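Local coordinates for phage-like element PBSX protein XepA (Bacillus subtilis, PDB 6IA5), which is of unknown function, belongs to a prophage lytic cassette, assembles as a pentamer and does not seem to take part in host cell lysis, at residues 38-43 against 134-139; 69-74 against 107-112. All coordinates share one frame; numbering follows the deposited sequence.

Interaction 1 (38-43 against 134-139); sequences GVAEIL and VLYQSV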
# COMPACT_ATOMS: atom_id res chain seq x y z
N GLY E 38 23.34 -8.30 -14.48
CA GLY E 38 24.53 -8.00 -13.70
C GLY E 38 25.84 -8.13 -14.49
O GLY E 38 26.94 -7.82 -13.99
N VAL E 39 25.75 -8.58 -15.74
CA VAL E 39 26.90 -8.73 -16.62
C VAL E 39 27.06 -7.43 -17.40
O VAL E 39 26.07 -6.77 -17.70
CB VAL E 39 26.75 -9.96 -17.55
CG1 VAL E 39 27.97 -10.14 -18.45
CG2 VAL E 39 26.56 -11.24 -16.72
N ALA E 40 28.31 -7.04 -17.74
CA ALA E 40 28.51 -5.90 -18.62
C ALA E 40 29.48 -6.25 -19.75
O ALA E 40 30.32 -7.13 -19.60
CB ALA E 40 28.98 -4.70 -17.82
N GLU E 41 29.33 -5.55 -20.88
CA GLU E 41 30.29 -5.57 -21.97
C GLU E 41 31.01 -4.21 -21.99
O GLU E 41 30.37 -3.17 -21.85
CB GLU E 41 29.53 -5.78 -23.29
CG GLU E 41 30.42 -5.65 -24.52
CD GLU E 41 29.75 -5.78 -25.89
OE1 GLU E 41 28.59 -5.36 -26.06
OE2 GLU E 41 30.38 -6.30 -26.78
N ILE E 42 32.35 -4.22 -22.14
CA ILE E 42 33.03 -2.96 -22.41
C ILE E 42 32.85 -2.62 -23.89
O ILE E 42 33.18 -3.42 -24.75
CB ILE E 42 34.50 -2.95 -21.93
CG1 ILE E 42 35.14 -1.58 -22.15
CG2 ILE E 42 35.33 -4.08 -22.57
CD1 ILE E 42 36.51 -1.40 -21.47
N LEU E 43 32.24 -1.46 -24.17
CA LEU E 43 31.95 -1.09 -25.55
C LEU E 43 33.19 -0.49 -26.22
O LEU E 43 33.39 -0.70 -27.42
CB LEU E 43 30.83 -0.05 -25.58
CG LEU E 43 29.45 -0.50 -25.10
CD1 LEU E 43 28.42 0.51 -25.54
CD2 LEU E 43 29.09 -1.88 -25.65
N VAL E 134 36.47 4.57 -20.46
CA VAL E 134 35.83 3.26 -20.59
C VAL E 134 34.32 3.47 -20.58
O VAL E 134 33.80 4.34 -19.85
CB VAL E 134 36.22 2.25 -19.49
CG1 VAL E 134 37.68 1.82 -19.57
CG2 VAL E 134 35.89 2.76 -18.09
N LEU E 135 33.62 2.65 -21.37
CA LEU E 135 32.17 2.69 -21.46
C LEU E 135 31.64 1.26 -21.39
O LEU E 135 32.02 0.44 -22.21
CB LEU E 135 31.80 3.37 -22.78
CG LEU E 135 30.31 3.54 -23.05
CD1 LEU E 135 29.61 4.31 -21.93
CD2 LEU E 135 30.10 4.25 -24.39
N TYR E 136 30.79 0.98 -20.39
CA TYR E 136 30.24 -0.36 -20.15
C TYR E 136 28.73 -0.36 -20.38
O TYR E 136 28.04 0.62 -20.07
CB TYR E 136 30.51 -0.81 -18.70
CG TYR E 136 31.91 -1.34 -18.48
CD1 TYR E 136 32.99 -0.48 -18.31
CD2 TYR E 136 32.16 -2.70 -18.52
CE1 TYR E 136 34.28 -0.96 -18.12
CE2 TYR E 136 33.44 -3.21 -18.33
CZ TYR E 136 34.50 -2.33 -18.15
OH TYR E 136 35.75 -2.84 -17.97
N GLN E 137 28.24 -1.51 -20.86
CA GLN E 137 26.82 -1.67 -21.18
C GLN E 137 26.30 -2.98 -20.60
O GLN E 137 26.88 -4.04 -20.86
CB GLN E 137 26.64 -1.65 -22.69
CG GLN E 137 25.18 -1.74 -23.13
CD GLN E 137 25.08 -1.59 -24.63
OE1 GLN E 137 25.36 -2.54 -25.39
NE2 GLN E 137 24.72 -0.39 -25.08
N SER E 138 25.21 -2.90 -19.82
CA SER E 138 24.48 -4.07 -19.34
C SER E 138 23.10 -4.08 -20.00
O SER E 138 22.52 -3.03 -20.25
CB SER E 138 24.33 -4.08 -17.84
OG SER E 138 25.60 -4.20 -17.20
N VAL E 139 22.60 -5.29 -20.28
CA VAL E 139 21.26 -5.50 -20.81
C VAL E 139 20.55 -6.52 -19.93
O VAL E 139 21.20 -7.32 -19.25
CB VAL E 139 21.30 -5.98 -22.28
CG1 VAL E 139 21.83 -4.88 -23.21
CG2 VAL E 139 22.08 -7.28 -22.44
O HOH W 1 24.21 -7.58 -19.56
O HOH W 2 26.04 -5.03 -24.96
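V39 O, near the outermost strand of this sheet within the chain, lies within reach of two donors. S138 OG, anti to its own carbonyl carbon (chi1 -65°), donates to V39 O at 2.7 Å from above the carbonyl plane, and a water that accepts from V139 N is close enough to donate to the same oxygen. Beyond this point regular antiparallel pairing takes over. E41 and Q137 form a hydrogen-bonded pair: E41 N reaches Q137 O at 2.9 Å and is nearly straight (169°), while Q137 N returns to E41 O within the plane of that carbonyl. L43 N then meets L135 O at 2.7 Å, almost along the C=O axis. The main-chain groups of Y136 and S138 face strand 69-76 instead and are bonded there.

On the E41 face, a second water lies 2.8 Å from E41 OE1 and 2.6 Å from Q137 OE1 and can donate to them; Q137 NE2 is bound to Q56 OE1. The Q56 bond, with the water, probably fixes the amide plane, across which the two methyls of L43 lie, CD1 by NE2 and CD2 by OE1. On the other face, I42 CB sits over the Y136 ring, 4.0 Å from its centroid in a CH-pi contact, and A40 CB meets the ring edge. The main chains of G38 and A40 bond to a neighbouring subunit, whose G63 packs on A40 and Y136. The chemistry thus implies a joint held chiefly by main-chain bonds, at a place where the chain's outermost strand meets a subunit interface.

Interaction 2 (69-74 against 107-112); sequences KVKGWA and TATDWV. With ACT (acetate ion), chain B.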
# COMPACT_ATOMS: atom_id res chain seq x y z
N LYS E 69 15.85 -4.06 -21.65
CA LYS E 69 16.33 -2.87 -20.94
C LYS E 69 17.85 -2.79 -21.04
O LYS E 69 18.53 -3.78 -21.32
CB LYS E 69 15.94 -2.92 -19.45
CG LYS E 69 16.47 -4.11 -18.67
CD LYS E 69 16.00 -4.13 -17.20
CE LYS E 69 16.62 -5.26 -16.41
NZ LYS E 69 16.06 -5.37 -15.04
N VAL E 70 18.38 -1.59 -20.79
CA VAL E 70 19.80 -1.34 -20.97
C VAL E 70 20.25 -0.34 -19.92
O VAL E 70 19.47 0.52 -19.50
CB VAL E 70 20.13 -0.88 -22.41
CG1 VAL E 70 19.53 0.47 -22.76
CG2 VAL E 70 21.63 -0.87 -22.68
N LYS E 71 21.51 -0.47 -19.50
CA LYS E 71 22.07 0.46 -18.54
C LYS E 71 23.53 0.67 -18.90
O LYS E 71 24.19 -0.26 -19.37
CB LYS E 71 21.94 -0.10 -17.12
CG LYS E 71 22.41 0.84 -16.02
CD LYS E 71 22.08 0.33 -14.63
CE LYS E 71 22.47 1.35 -13.57
NZ LYS E 71 22.18 0.83 -12.23
N GLY E 72 24.03 1.89 -18.65
CA GLY E 72 25.40 2.23 -19.01
C GLY E 72 26.20 2.83 -17.86
O GLY E 72 25.64 3.43 -16.95
N TRP E 73 27.53 2.65 -17.93
CA TRP E 73 28.48 3.30 -17.04
C TRP E 73 29.60 3.89 -17.88
O TRP E 73 30.13 3.21 -18.75
CB TRP E 73 29.08 2.30 -16.06
CG TRP E 73 28.12 1.72 -15.08
CD1 TRP E 73 27.93 2.09 -13.78
CD2 TRP E 73 27.20 0.65 -15.33
NE1 TRP E 73 26.97 1.31 -13.20
CE2 TRP E 73 26.50 0.41 -14.13
CE3 TRP E 73 26.92 -0.15 -16.45
CZ2 TRP E 73 25.52 -0.58 -14.01
CZ3 TRP E 73 25.96 -1.14 -16.33
CH2 TRP E 73 25.27 -1.35 -15.12
N ALA E 74 29.97 5.14 -17.57
CA ALA E 74 31.04 5.83 -18.27
C ALA E 74 32.03 6.38 -17.25
O ALA E 74 31.64 6.91 -16.21
CB ALA E 74 30.47 6.95 -19.11
N THR E 107 30.03 7.48 -13.80
CA THR E 107 28.67 7.95 -14.01
C THR E 107 27.83 6.83 -14.63
O THR E 107 28.21 6.27 -15.66
CB THR E 107 28.70 9.18 -14.94
OG1 THR E 107 29.61 10.12 -14.37
CG2 THR E 107 27.33 9.81 -15.11
N ALA E 108 26.68 6.56 -14.01
CA ALA E 108 25.77 5.50 -14.45
C ALA E 108 24.48 6.13 -14.98
O ALA E 108 24.03 7.14 -14.44
CB ALA E 108 25.47 4.59 -13.27
N THR E 109 23.88 5.53 -16.01
CA THR E 109 22.50 5.85 -16.36
C THR E 109 21.56 5.09 -15.42
O THR E 109 22.02 4.29 -14.62
CB THR E 109 22.21 5.46 -17.82
OG1 THR E 109 22.13 4.03 -17.91
CG2 THR E 109 23.30 5.95 -18.77
N ASP E 110 20.26 5.33 -15.52
CA ASP E 110 19.28 4.41 -14.97
C ASP E 110 19.12 3.21 -15.91
O ASP E 110 19.61 3.24 -17.04
CB ASP E 110 17.92 5.11 -14.88
CG ASP E 110 17.87 6.17 -13.80
OD1 ASP E 110 18.78 6.20 -12.95
OD2 ASP E 110 16.91 6.95 -13.80
N TRP E 111 18.42 2.17 -15.44
CA TRP E 111 17.90 1.18 -16.36
C TRP E 111 16.91 1.88 -17.28
O TRP E 111 15.98 2.54 -16.80
CB TRP E 111 17.21 0.02 -15.60
CG TRP E 111 18.21 -0.93 -15.02
CD1 TRP E 111 18.59 -1.03 -13.71
CD2 TRP E 111 19.00 -1.88 -15.76
NE1 TRP E 111 19.56 -2.00 -13.58
CE2 TRP E 111 19.82 -2.55 -14.82
CE3 TRP E 111 19.11 -2.21 -17.12
CZ2 TRP E 111 20.73 -3.54 -15.21
CZ3 TRP E 111 20.00 -3.21 -17.50
CH2 TRP E 111 20.80 -3.87 -16.56
N VAL E 112 17.13 1.74 -18.60
CA VAL E 112 16.22 2.28 -19.59
C VAL E 112 15.48 1.11 -20.22
O VAL E 112 16.11 0.20 -20.76
CB VAL E 112 17.00 3.08 -20.64
CG1 VAL E 112 16.14 3.42 -21.86
CG2 VAL E 112 17.62 4.33 -20.03
C ACT B . 18.30 2.18 -11.68
O ACT B . 18.01 1.34 -10.80
OXT ACT B . 17.46 2.53 -12.54
CH3 ACT B . 19.68 2.72 -11.59
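T109 OG1 is gripped by two hydrogen bonds: it accepts from G72 N at 3.0 Å and donates to D110 O at 2.8 Å. Its chi1 of 73° puts the hydroxyl between backbone N and carbonyl carbon. T109 N donates to G72 O in the carbonyl plane. Elsewhere the pairing is regular, with two bonds each at V70/V112 and A74/T107; between them 107-112 carries one residue more than 69-74, so the register shifts by one. This interrupted strand borders, within the chain, a four-stranded antiparallel sheet that faces the sheet of strands 80-87 and 94-101 in a beta-sandwich; V112 and T109 touch I84 of strand 80-87.

At the irregularity W111 turns its indole (chi1 -77°) back across 69-74, between two lysines. K71 CB lies over one face, 3.6 Å from the centroid of the W111 six-membered ring. The K69 chain, extended beyond CG, crosses the opposite face obliquely, its NZ 4.7 Å from the same W111 centroid in a cation-pi contact; the ammonium is paired with D145 of a neighbouring subunit and bonded to E143 O there. K71 CG lies above the rim of one face of the W73 indole, whose CD1 touches A108 CB at 3.5 Å. W111 N donates to OXT of an acetate ion, probably from the crystallisation liquor, at 3.1 Å; N149 of a further subunit binds it too.

Overall arrangement
Both contacts belong to one four-stranded antiparallel sheet of the N-terminal sandwich, their centres about 9 Å apart. Across it the strands run 41-44, 133-140, 69-76, 107-113, so interaction 1 joins one outermost strand of the chain's sheet to its inner neighbour and interaction 2 does the same at the opposite side. Main-chain bonds between the inner strands, probably S138 O to K71 N and Y136 N to W73 O, connect the two. Along the chain the order is 38-43, 69-74, 107-112, 134-139: the whole of interaction 2 falls between the halves of interaction 1. Both contacts also touch the same neighbouring subunit, so this sheet contributes directly to the pentamer.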